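Local coordinates for protein xylulokinase (Brucella ovis, PDB 5VM1) that probably phosphorylates D-xylulose to D-xylulose 5-phosphate at the expense of ATP, as a member of the FGGY family of carbohydrate kinases, at residues A[115-119]-A[131-135]; A[166-170]-A[225-229]; A[253-259]-A[270-274]; A[306-310]-A[338-342]. One frame throughout, in Å; residues are numbered along the deposited sequence.

Contact 1 (A[115-119]-A[131-135])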
loop_
_atom_site.group_PDB
_atom_site.type_symbol
_atom_site.label_atom_id
_atom_site.label_comp_id
_atom_site.label_asym_id
_atom_site.label_seq_id
_atom_site.Cartn_x
_atom_site.Cartn_y
_atom_site.Cartn_z
ATOM N N ALA A 115 -11.520 -1.991 17.115
ATOM C CA ALA A 115 -11.892 -2.176 15.708
ATOM C C ALA A 115 -13.017 -3.189 15.556
ATOM O O ALA A 115 -13.806 -3.092 14.612
ATOM C CB ALA A 115 -10.708 -2.615 14.849
ATOM N N ALA A 116 -13.072 -4.206 16.423
ATOM C CA ALA A 116 -14.191 -5.130 16.340
ATOM C C ALA A 116 -15.477 -4.400 16.664
ATOM O O ALA A 116 -16.494 -4.584 15.982
ATOM C CB ALA A 116 -13.977 -6.309 17.276
ATOM N N GLU A 117 -15.433 -3.515 17.665
ATOM C CA GLU A 117 -16.625 -2.753 18.010
ATOM C C GLU A 117 -17.023 -1.815 16.871
ATOM O O GLU A 117 -18.202 -1.749 16.504
ATOM C CB GLU A 117 -16.410 -1.977 19.311
ATOM C CG GLU A 117 -16.342 -2.836 20.566
ATOM C CD GLU A 117 -16.045 -1.997 21.788
ATOM O OE1 GLU A 117 -15.985 -0.769 21.618
ATOM O OE2 GLU A 117 -15.872 -2.546 22.897
ATOM N N LEU A 118 -16.054 -1.113 16.267
ATOM C CA LEU A 118 -16.408 -0.197 15.191
ATOM C C LEU A 118 -16.874 -0.949 13.942
ATOM O O LEU A 118 -17.842 -0.543 13.288
ATOM C CB LEU A 118 -15.229 0.728 14.880
ATOM C CG LEU A 118 -14.796 1.696 15.986
ATOM C CD1 LEU A 118 -13.626 2.558 15.501
ATOM C CD2 LEU A 118 -15.962 2.566 16.447
ATOM N N ASP A 119 -16.228 -2.065 13.609
ATOM C CA ASP A 119 -16.631 -2.800 12.411
ATOM C C ASP A 119 -18.068 -3.298 12.511
ATOM O O ASP A 119 -18.748 -3.420 11.484
ATOM C CB ASP A 119 -15.680 -3.979 12.141
ATOM C CG ASP A 119 -15.824 -4.533 10.730
ATOM O OD1 ASP A 119 -15.444 -3.840 9.766
ATOM O OD2 ASP A 119 -16.357 -5.650 10.571
ATOM N N ILE A 131 -13.820 -2.658 5.763
ATOM C CA ILE A 131 -13.726 -3.247 7.088
ATOM C C ILE A 131 -12.863 -2.355 7.975
ATOM O O ILE A 131 -11.905 -1.722 7.510
ATOM C CB ILE A 131 -13.132 -4.663 6.967
ATOM C CG1 ILE A 131 -14.105 -5.595 6.239
ATOM C CG2 ILE A 131 -12.726 -5.215 8.342
ATOM C CD1 ILE A 131 -13.511 -6.945 5.863
ATOM N N VAL A 132 -13.211 -2.279 9.259
ATOM C CA VAL A 132 -12.420 -1.532 10.235
ATOM C C VAL A 132 -11.422 -2.513 10.847
ATOM O O VAL A 132 -11.754 -3.295 11.743
ATOM C CB VAL A 132 -13.291 -0.869 11.306
ATOM C CG1 VAL A 132 -12.483 0.139 12.115
ATOM C CG2 VAL A 132 -14.508 -0.222 10.686
ATOM N N PHE A 133 -10.205 -2.501 10.336
ATOM C CA PHE A 133 -9.138 -3.283 10.937
ATOM C C PHE A 133 -8.416 -2.491 12.024
ATOM O O PHE A 133 -8.465 -1.252 12.053
ATOM C CB PHE A 133 -8.159 -3.739 9.866
ATOM C CG PHE A 133 -8.704 -4.799 8.985
ATOM C CD1 PHE A 133 -8.787 -6.103 9.443
ATOM C CD2 PHE A 133 -9.148 -4.505 7.700
ATOM C CE1 PHE A 133 -9.297 -7.091 8.632
ATOM C CE2 PHE A 133 -9.649 -5.497 6.884
ATOM C CZ PHE A 133 -9.729 -6.786 7.345
ATOM N N PRO A 134 -7.770 -3.189 12.968
ATOM C CA PRO A 134 -7.108 -2.487 14.086
ATOM C C PRO A 134 -5.980 -1.585 13.670
ATOM O O PRO A 134 -5.577 -0.732 14.472
ATOM C CB PRO A 134 -6.580 -3.629 14.958
ATOM C CG PRO A 134 -6.509 -4.785 14.076
ATOM C CD PRO A 134 -7.564 -4.643 13.024
ATOM N N GLY A 135 -5.442 -1.757 12.459
ATOM C CA GLY A 135 -4.377 -0.919 11.930
ATOM C C GLY A 135 -4.822 0.376 11.293
ATOM O O GLY A 135 -3.987 1.233 10.979
#
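Val132 meets the helix segment 115-119 with every atom of its side chain. Its CB lies 3.9 Å from Asp119 N. Beyond CB the side chain forks. CG1 is anti to the backbone N (chi1 -168°), and from there it reaches Leu118 CB at 3.9 Å. CG2, the branch beside the backbone N, lies 3.8 Å from Asp119 CA. The valine thus fits against the helix between two consecutive residues. One turn back, Ala115 presents its CB to the loop backbone. That methyl is 3.3 Å from Val132 O and 3.5 Å from Pro134 N, with the proline CD a little farther off. Asp119 supplies the polar end. The amide Val132 N lies 2.8 Å from Asp119 OD1, and the bond would be nearly straight at 166°. The position of OD1 is less certain, so this bond is doubtful in detail. OD1 is also placed for a salt bridge with Arg125, which is subject to the same uncertainty. Ile131 lays its CG2 over one face of the Phe133 ring. Loop 131-135 lies back against helix 112-120, after helix 122-128. Phe124 of that second helix touches both Leu118 and Val132. Helix 137-147 adds to the packing, with Pro139 against Ala115 and Val132, and with Ala138 and Val142 against Leu118.

Contact 2 (A[166-170]-A[225-229])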
loop_
_atom_site.group_PDB
_atom_site.type_symbol
_atom_site.label_atom_id
_atom_site.label_comp_id
_atom_site.label_asym_id
_atom_site.label_seq_id
_atom_site.Cartn_x
_atom_site.Cartn_y
_atom_site.Cartn_z
ATOM N N ARG A 166 4.342 17.015 6.120
ATOM C CA ARG A 166 3.893 18.225 5.441
ATOM C C ARG A 166 3.756 19.382 6.426
ATOM O O ARG A 166 3.940 20.550 6.048
ATOM C CB ARG A 166 2.567 17.982 4.703
ATOM C CG ARG A 166 2.019 19.222 3.945
ATOM C CD ARG A 166 0.497 19.306 3.959
ATOM N NE ARG A 166 -0.084 18.028 3.553
ATOM C CZ ARG A 166 -0.064 17.529 2.315
ATOM N NH1 ARG A 166 -0.617 16.341 2.081
ATOM N NH2 ARG A 166 0.490 18.200 1.311
ATOM N N LEU A 167 3.373 19.081 7.673
ATOM C CA LEU A 167 3.271 20.120 8.690
ATOM C C LEU A 167 4.630 20.734 8.955
ATOM O O LEU A 167 4.755 21.956 9.087
ATOM C CB LEU A 167 2.709 19.543 9.985
ATOM C CG LEU A 167 2.589 20.490 11.179
ATOM C CD1 LEU A 167 1.613 21.626 10.903
ATOM C CD2 LEU A 167 2.203 19.720 12.420
ATOM N N TRP A 168 5.665 19.895 9.016
ATOM C CA TRP A 168 7.036 20.378 9.128
ATOM C C TRP A 168 7.465 21.162 7.877
ATOM O O TRP A 168 8.170 22.168 7.983
ATOM C CB TRP A 168 7.960 19.191 9.420
ATOM C CG TRP A 168 9.411 19.501 9.280
ATOM C CD1 TRP A 168 10.126 20.384 10.009
ATOM C CD2 TRP A 168 10.316 18.960 8.295
ATOM N NE1 TRP A 168 11.430 20.420 9.562
ATOM C CE2 TRP A 168 11.572 19.556 8.511
ATOM C CE3 TRP A 168 10.181 18.028 7.260
ATOM C CZ2 TRP A 168 12.692 19.250 7.736
ATOM C CZ3 TRP A 168 11.307 17.721 6.489
ATOM C CH2 TRP A 168 12.538 18.328 6.734
ATOM N N LEU A 169 7.072 20.700 6.684
ATOM C CA LEU A 169 7.497 21.332 5.433
ATOM C C LEU A 169 6.764 22.649 5.167
ATOM O O LEU A 169 7.383 23.635 4.755
ATOM C CB LEU A 169 7.264 20.355 4.281
ATOM C CG LEU A 169 8.183 19.131 4.188
ATOM C CD1 LEU A 169 7.704 18.185 3.089
ATOM C CD2 LEU A 169 9.606 19.593 3.901
ATOM N N THR A 170 5.445 22.687 5.389
ATOM C CA THR A 170 4.615 23.812 4.974
ATOM C C THR A 170 3.998 24.588 6.117
ATOM O O THR A 170 3.585 25.729 5.903
ATOM C CB THR A 170 3.441 23.353 4.089
ATOM O OG1 THR A 170 2.489 22.642 4.895
ATOM C CG2 THR A 170 3.907 22.494 2.935
ATOM N N LEU A 225 12.909 26.886 5.485
ATOM C CA LEU A 225 13.362 25.691 4.783
ATOM C C LEU A 225 13.756 25.995 3.341
ATOM O O LEU A 225 14.708 25.399 2.822
ATOM C CB LEU A 225 12.267 24.623 4.807
ATOM C CG LEU A 225 12.038 24.012 6.178
ATOM C CD1 LEU A 225 10.866 23.098 6.148
ATOM C CD2 LEU A 225 13.289 23.263 6.564
ATOM N N ALA A 226 13.050 26.921 2.685
ATOM C CA ALA A 226 13.417 27.313 1.327
ATOM C C ALA A 226 14.821 27.907 1.271
ATOM O O ALA A 226 15.520 27.752 0.262
ATOM C CB ALA A 226 12.397 28.308 0.768
ATOM N N ALA A 227 15.250 28.585 2.337
ATOM C CA ALA A 227 16.596 29.136 2.390
ATOM C C ALA A 227 17.617 28.149 2.932
ATOM O O ALA A 227 18.802 28.253 2.603
ATOM C CB ALA A 227 16.620 30.406 3.250
ATOM N N GLU A 228 17.189 27.198 3.764
ATOM C CA GLU A 228 18.132 26.251 4.343
ATOM C C GLU A 228 18.760 25.370 3.271
ATOM O O GLU A 228 19.910 24.934 3.422
ATOM C CB GLU A 228 17.421 25.414 5.408
ATOM C CG GLU A 228 18.307 24.447 6.182
ATOM C CD GLU A 228 17.548 23.745 7.297
ATOM O OE1 GLU A 228 16.851 24.440 8.064
ATOM O OE2 GLU A 228 17.619 22.497 7.388
ATOM N N TRP A 229 18.030 25.125 2.177
ATOM C CA TRP A 229 18.500 24.349 1.031
ATOM C C TRP A 229 18.676 25.213 -0.218
ATOM O O TRP A 229 18.976 24.685 -1.299
ATOM C CB TRP A 229 17.528 23.197 0.745
ATOM C CG TRP A 229 17.217 22.377 1.960
ATOM C CD1 TRP A 229 18.096 21.985 2.925
ATOM C CD2 TRP A 229 15.932 21.876 2.361
ATOM N NE1 TRP A 229 17.448 21.263 3.892
ATOM C CE2 TRP A 229 16.118 21.179 3.572
ATOM C CE3 TRP A 229 14.647 21.943 1.812
ATOM C CZ2 TRP A 229 15.061 20.551 4.250
ATOM C CZ3 TRP A 229 13.607 21.326 2.480
ATOM C CH2 TRP A 229 13.819 20.639 3.690
#
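The indoles of Trp168 and Trp229 approach from opposite directions, with Trp168 CH2 4.0 Å from Trp229 CH2. Trp168 CH2 and Leu169 CD2 both lie at the edge of the Trp229 ring, near its plane. One face of Trp168 receives Leu225 CD1, which sits 4.3 Å above the plane and toward the rim. One face of Trp229 is lined by its own segment, with Leu225 O and Glu228 CB over it. Leu225 does most of the joining. With CG anti to the carbonyl carbon (chi1 -70°), Leu225 extends CD1 toward the helix end, 3.4 Å from Trp168 O and 3.8 Å from Leu169 O. The methyl therefore rests on carbonyls in the last turn of helix 161-170. Leu169 CD2 touches both Leu225 CD1 and Trp229 CH2. No hydrogen bond links the two segments, but Trp168 O accepts one from Arg222, just ahead of helix 223-228. Helix 53-70 adds Ile57 and Arg61 against Trp168 and Ile64 against Trp229. This is apolar packing between the ends of two helices in the FGGY N-terminal domain, part of the actin-like ATPase fold.

Contact 3 (A[253-259]-A[270-274])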
loop_
_atom_site.group_PDB
_atom_site.type_symbol
_atom_site.label_atom_id
_atom_site.label_comp_id
_atom_site.label_asym_id
_atom_site.label_seq_id
_atom_site.Cartn_x
_atom_site.Cartn_y
_atom_site.Cartn_z
ATOM N N THR A 253 -0.881 3.252 -12.849
ATOM C CA THR A 253 -2.127 2.540 -12.589
ATOM C C THR A 253 -3.183 3.513 -12.054
ATOM O O THR A 253 -3.478 3.576 -10.866
ATOM C CB THR A 253 -1.878 1.400 -11.619
ATOM O OG1 THR A 253 -0.704 0.704 -12.027
ATOM C CG2 THR A 253 -3.043 0.460 -11.638
ATOM N N VAL A 254 -3.734 4.310 -12.967
ATOM C CA VAL A 254 -4.695 5.339 -12.591
ATOM C C VAL A 254 -5.960 5.293 -13.454
ATOM O O VAL A 254 -6.975 5.912 -13.110
ATOM C CB VAL A 254 -4.031 6.724 -12.648
ATOM C CG1 VAL A 254 -2.892 6.798 -11.674
ATOM C CG2 VAL A 254 -3.524 6.991 -14.037
ATOM N N LYS A 255 -5.921 4.528 -14.636
ATOM C CA LYS A 255 -7.160 4.477 -15.427
ATOM C C LYS A 255 -7.988 3.251 -15.073
ATOM O O LYS A 255 -7.439 2.235 -14.633
ATOM C CB LYS A 255 -6.859 4.440 -16.927
ATOM C CG LYS A 255 -6.312 5.744 -17.507
ATOM C CD LYS A 255 -6.375 5.764 -19.029
ATOM C CE LYS A 255 -5.308 4.897 -19.689
ATOM N NZ LYS A 255 -5.208 5.230 -21.166
ATOM N N PRO A 256 -9.312 3.333 -15.221
ATOM C CA PRO A 256 -10.169 2.204 -14.833
ATOM C C PRO A 256 -9.799 0.901 -15.524
ATOM O O PRO A 256 -9.594 0.841 -16.744
ATOM C CB PRO A 256 -11.574 2.674 -15.221
ATOM C CG PRO A 256 -11.511 4.139 -15.164
ATOM C CD PRO A 256 -10.083 4.573 -15.373
ATOM N N GLY A 257 -9.756 -0.160 -14.720
ATOM C CA GLY A 257 -9.421 -1.482 -15.191
ATOM C C GLY A 257 -7.946 -1.781 -15.255
ATOM O O GLY A 257 -7.577 -2.934 -15.537
ATOM N N HIS A 258 -7.096 -0.774 -15.048
ATOM C CA HIS A 258 -5.661 -0.974 -14.953
ATOM C C HIS A 258 -5.288 -1.434 -13.557
ATOM O O HIS A 258 -5.772 -0.889 -12.560
ATOM C CB HIS A 258 -4.923 0.309 -15.307
ATOM C CG HIS A 258 -4.903 0.591 -16.775
ATOM N ND1 HIS A 258 -3.732 0.701 -17.495
ATOM C CD2 HIS A 258 -5.912 0.766 -17.661
ATOM C CE1 HIS A 258 -4.020 0.935 -18.762
ATOM N NE2 HIS A 258 -5.336 0.982 -18.888
ATOM N N ALA A 259 -4.423 -2.445 -13.483
ATOM C CA ALA A 259 -4.124 -3.069 -12.207
ATOM C C ALA A 259 -2.655 -3.459 -12.105
ATOM O O ALA A 259 -1.985 -3.740 -13.101
ATOM C CB ALA A 259 -5.021 -4.294 -11.970
ATOM N N PHE A 270 -3.967 -4.180 -6.890
ATOM C CA PHE A 270 -4.403 -2.784 -6.899
ATOM C C PHE A 270 -5.051 -2.498 -8.233
ATOM O O PHE A 270 -4.409 -2.636 -9.275
ATOM C CB PHE A 270 -3.243 -1.822 -6.692
ATOM C CG PHE A 270 -3.655 -0.350 -6.583
ATOM C CD1 PHE A 270 -4.110 0.357 -7.688
ATOM C CD2 PHE A 270 -3.537 0.332 -5.363
ATOM C CE1 PHE A 270 -4.460 1.690 -7.580
ATOM C CE2 PHE A 270 -3.887 1.667 -5.243
ATOM C CZ PHE A 270 -4.338 2.348 -6.360
ATOM N N ALA A 271 -6.299 -2.056 -8.192
ATOM C CA ALA A 271 -7.042 -1.719 -9.387
ATOM C C ALA A 271 -7.564 -0.294 -9.269
ATOM O O ALA A 271 -8.207 0.057 -8.270
ATOM C CB ALA A 271 -8.200 -2.707 -9.580
ATOM N N ALA A 272 -7.309 0.517 -10.294
ATOM C CA ALA A 272 -7.858 1.862 -10.334
ATOM C C ALA A 272 -9.300 1.831 -10.834
ATOM O O ALA A 272 -9.636 1.044 -11.728
ATOM C CB ALA A 272 -6.994 2.752 -11.216
ATOM N N ASN A 273 -10.158 2.684 -10.234
ATOM C CA ASN A 273 -11.592 2.761 -10.540
ATOM C C ASN A 273 -12.050 4.157 -10.971
ATOM O O ASN A 273 -11.605 5.176 -10.426
ATOM C CB ASN A 273 -12.481 2.363 -9.346
ATOM C CG ASN A 273 -12.189 0.977 -8.795
ATOM O OD1 ASN A 273 -12.366 0.738 -7.605
ATOM N ND2 ASN A 273 -11.746 0.064 -9.650
ATOM N N GLY A 274 -13.015 4.196 -11.891
ATOM C CA GLY A 274 -13.677 5.428 -12.291
ATOM C C GLY A 274 -14.778 5.899 -11.363
ATOM O O GLY A 274 -15.295 7.010 -11.535
#
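Thr253 and Phe270 run alongside each other, pointing opposite ways. Thr253 CG2, the branch anti to the backbone N, comes to 4.1 Å from Phe270 CD1. Thr253 O lies near CE1 of the same ring. Ala272 is the small knob of the contact. Its CB points into the bend of the loop, 3.5 Å from both Val254 C and Lys255 O. On the other side of the strand, Ala259 and Ala271 face the same way. They form a non-hydrogen-bonded antiparallel pair, and their CB atoms are 4.3 Å apart. Farther along, the Pro256 ring packs against the residue after the strand, with CG 3.6 Å from Gly274 N. A type II turn from Lys255 to His258 puts Gly257 at a positive phi of 85°. At these backbone angles a side chain would collide with the carbonyl O of Pro256, which suits glycine. Gly257 N donates to Ala272 O at 3.2 Å, and Ala272 N donates to His258 O at 3.1 Å, close to the line of the C=O bond. Two residues, Gly257 and His258, thus face the single Ala272. This fits a G1-type beta bulge, which leads the loop into the hairpin of strands 259-263 and 267-273. Phe270 also stacks on His296 and meets His289 edge-to-face, while His289 NE2 hydrogen-bonds to Thr253 O. The chemistry is mainly that of the backbone. Two N-H...O bonds fix the register, CH...O contacts such as Pro256 CA to Ala272 O support it, and the alanine methyls pack beside them.

Contact 4 (A[306-310]-A[338-342])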
loop_
_atom_site.group_PDB
_atom_site.type_symbol
_atom_site.label_atom_id
_atom_site.label_comp_id
_atom_site.label_asym_id
_atom_site.label_seq_id
_atom_site.Cartn_x
_atom_site.Cartn_y
_atom_site.Cartn_z
ATOM N N SER A 306 5.973 -13.982 1.820
ATOM C CA SER A 306 6.291 -14.551 3.120
ATOM C C SER A 306 5.887 -16.012 3.212
ATOM O O SER A 306 6.451 -16.753 4.023
ATOM C CB SER A 306 5.611 -13.744 4.221
ATOM O OG SER A 306 4.222 -13.994 4.235
ATOM N N ALA A 307 4.934 -16.447 2.381
ATOM C CA ALA A 307 4.637 -17.870 2.292
ATOM C C ALA A 307 5.824 -18.635 1.726
ATOM O O ALA A 307 6.155 -19.709 2.231
ATOM C CB ALA A 307 3.394 -18.107 1.444
ATOM N N LEU A 308 6.509 -18.082 0.713
ATOM C CA LEU A 308 7.709 -18.745 0.202
ATOM C C LEU A 308 8.872 -18.639 1.181
ATOM O O LEU A 308 9.602 -19.607 1.373
ATOM C CB LEU A 308 8.110 -18.174 -1.151
ATOM C CG LEU A 308 9.331 -18.861 -1.771
ATOM C CD1 LEU A 308 9.091 -20.349 -2.052
ATOM C CD2 LEU A 308 9.751 -18.097 -3.026
ATOM N N GLU A 309 9.051 -17.484 1.824
ATOM C CA GLU A 309 10.038 -17.381 2.895
ATOM C C GLU A 309 9.775 -18.432 3.963
ATOM O O GLU A 309 10.700 -19.110 4.421
ATOM C CB GLU A 309 10.027 -15.974 3.511
ATOM C CG GLU A 309 11.098 -15.030 3.005
ATOM C CD GLU A 309 10.584 -13.586 2.852
ATOM O OE1 GLU A 309 9.896 -13.091 3.784
ATOM O OE2 GLU A 309 10.861 -12.958 1.795
ATOM N N TRP A 310 8.511 -18.587 4.373
ATOM C CA TRP A 310 8.209 -19.580 5.394
ATOM C C TRP A 310 8.680 -20.967 4.964
ATOM O O TRP A 310 9.405 -21.644 5.708
ATOM C CB TRP A 310 6.714 -19.615 5.713
ATOM C CG TRP A 310 6.415 -20.806 6.617
ATOM C CD1 TRP A 310 6.626 -20.881 7.963
ATOM C CD2 TRP A 310 5.885 -22.082 6.223
ATOM N NE1 TRP A 310 6.271 -22.126 8.433
ATOM C CE2 TRP A 310 5.814 -22.883 7.392
ATOM C CE3 TRP A 310 5.463 -22.627 5.000
ATOM C CZ2 TRP A 310 5.331 -24.207 7.380
ATOM C CZ3 TRP A 310 4.977 -23.940 4.985
ATOM C CH2 TRP A 310 4.918 -24.717 6.175
ATOM N N PHE A 338 -1.302 -25.925 -2.045
ATOM C CA PHE A 338 -0.872 -25.128 -0.897
ATOM C C PHE A 338 -1.888 -24.012 -0.653
ATOM O O PHE A 338 -2.217 -23.250 -1.571
ATOM C CB PHE A 338 0.527 -24.552 -1.121
ATOM C CG PHE A 338 1.022 -23.688 -0.005
ATOM C CD1 PHE A 338 1.405 -24.233 1.201
ATOM C CD2 PHE A 338 1.119 -22.331 -0.164
ATOM C CE1 PHE A 338 1.871 -23.433 2.237
ATOM C CE2 PHE A 338 1.583 -21.527 0.860
ATOM C CZ PHE A 338 1.961 -22.080 2.057
ATOM N N LEU A 339 -2.451 -23.977 0.551
ATOM C CA LEU A 339 -3.232 -22.823 0.981
ATOM C C LEU A 339 -2.328 -21.856 1.744
ATOM O O LEU A 339 -1.801 -22.232 2.798
ATOM C CB LEU A 339 -4.388 -23.250 1.863
ATOM C CG LEU A 339 -5.600 -23.973 1.313
ATOM C CD1 LEU A 339 -6.673 -23.810 2.370
ATOM C CD2 LEU A 339 -6.073 -23.424 -0.001
ATOM N N PRO A 340 -2.121 -20.613 1.267
ATOM C CA PRO A 340 -1.114 -19.735 1.894
ATOM C C PRO A 340 -1.604 -18.957 3.113
ATOM O O PRO A 340 -1.156 -17.832 3.346
ATOM C CB PRO A 340 -0.738 -18.778 0.757
ATOM C CG PRO A 340 -1.956 -18.702 -0.082
ATOM C CD PRO A 340 -2.669 -20.029 0.026
ATOM N N TYR A 341 -2.529 -19.522 3.883
ATOM C CA TYR A 341 -3.195 -18.796 4.966
ATOM C C TYR A 341 -2.427 -18.889 6.280
ATOM O O TYR A 341 -3.042 -19.100 7.342
ATOM C CB TYR A 341 -4.621 -19.312 5.137
ATOM C CG TYR A 341 -5.455 -19.323 3.863
ATOM C CD1 TYR A 341 -5.283 -18.336 2.879
ATOM C CD2 TYR A 341 -6.416 -20.327 3.633
ATOM C CE1 TYR A 341 -6.036 -18.347 1.699
ATOM C CE2 TYR A 341 -7.199 -20.336 2.467
ATOM C CZ TYR A 341 -6.999 -19.342 1.504
ATOM O OH TYR A 341 -7.757 -19.321 0.345
ATOM N N LEU A 342 -1.096 -18.719 6.247
ATOM C CA LEU A 342 -0.272 -18.857 7.453
ATOM C C LEU A 342 -0.647 -17.863 8.548
ATOM O O LEU A 342 -0.372 -18.126 9.729
ATOM C CB LEU A 342 1.206 -18.668 7.107
ATOM C CG LEU A 342 1.710 -19.624 6.021
ATOM C CD1 LEU A 342 3.027 -19.128 5.521
ATOM C CD2 LEU A 342 1.816 -21.052 6.514
#
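Leu342 is the main bump, and the hollow it fills lies between Ala307 and Trp310, one turn apart on the helix. Its two methyls divide the work. CD1 enters between the residues, 3.7 Å from Trp310 CB and 3.8 Å from Ala307 CA. CD2 sits over one face of the indole. It is 4.3 Å from the centroid of the six-membered ring of Trp310 and only 14° off the normal, a CH-pi contact. Trp310 CG is anti to the backbone N (chi1 171°), which swings the ring out from the helix to the leucine. Ala307 provides the smaller bump in return. Its CB meets the edge of the Phe338 ring, near the ring plane, at 3.9 Å from CE2. Pro340 CB and Leu342 CD1 border the same methyl, each 4.2 Å from Ala307 CB. The two aromatic side chains cross at an angle, with Trp310 CZ3 4.2 Å from Phe338 CE1. Helix 367-390 packs on Phe338 through Val374 and on Pro340 through Val378. Phe338 also meets Phe358 of the partner strand 357-359. The chemistry is that of methyls set against rings and against one another. Helix 305-315 meets segment 338-342 through apolar burial and van der Waals contact, with no hydrogen bond between the segments.

In the fold
The four contacts follow one another along the chain, and none touches another. Contacts 1 and 2 belong to the N-terminal FGGY domain and contact 4 to the C-terminal one. Contacts 2 and 4 lie on opposite sides of the chain's centre, with their own centres 44 Å apart. Contact 3 is 33 Å from contact 2 and 27 Å from contact 4, centre to centre. Its Phe270 side chain is about 8 Å from those of Asp243, the probable proton acceptor, and Met87, predicted to bind substrate. In contact 1, the Phe133 side chain is about 8 Å from that of His88, also predicted to bind substrate. In contact 2, the Leu169 side chain is about 11 Å from that of Asp14, predicted to be important for activity. Contact 4 is remote from these sites.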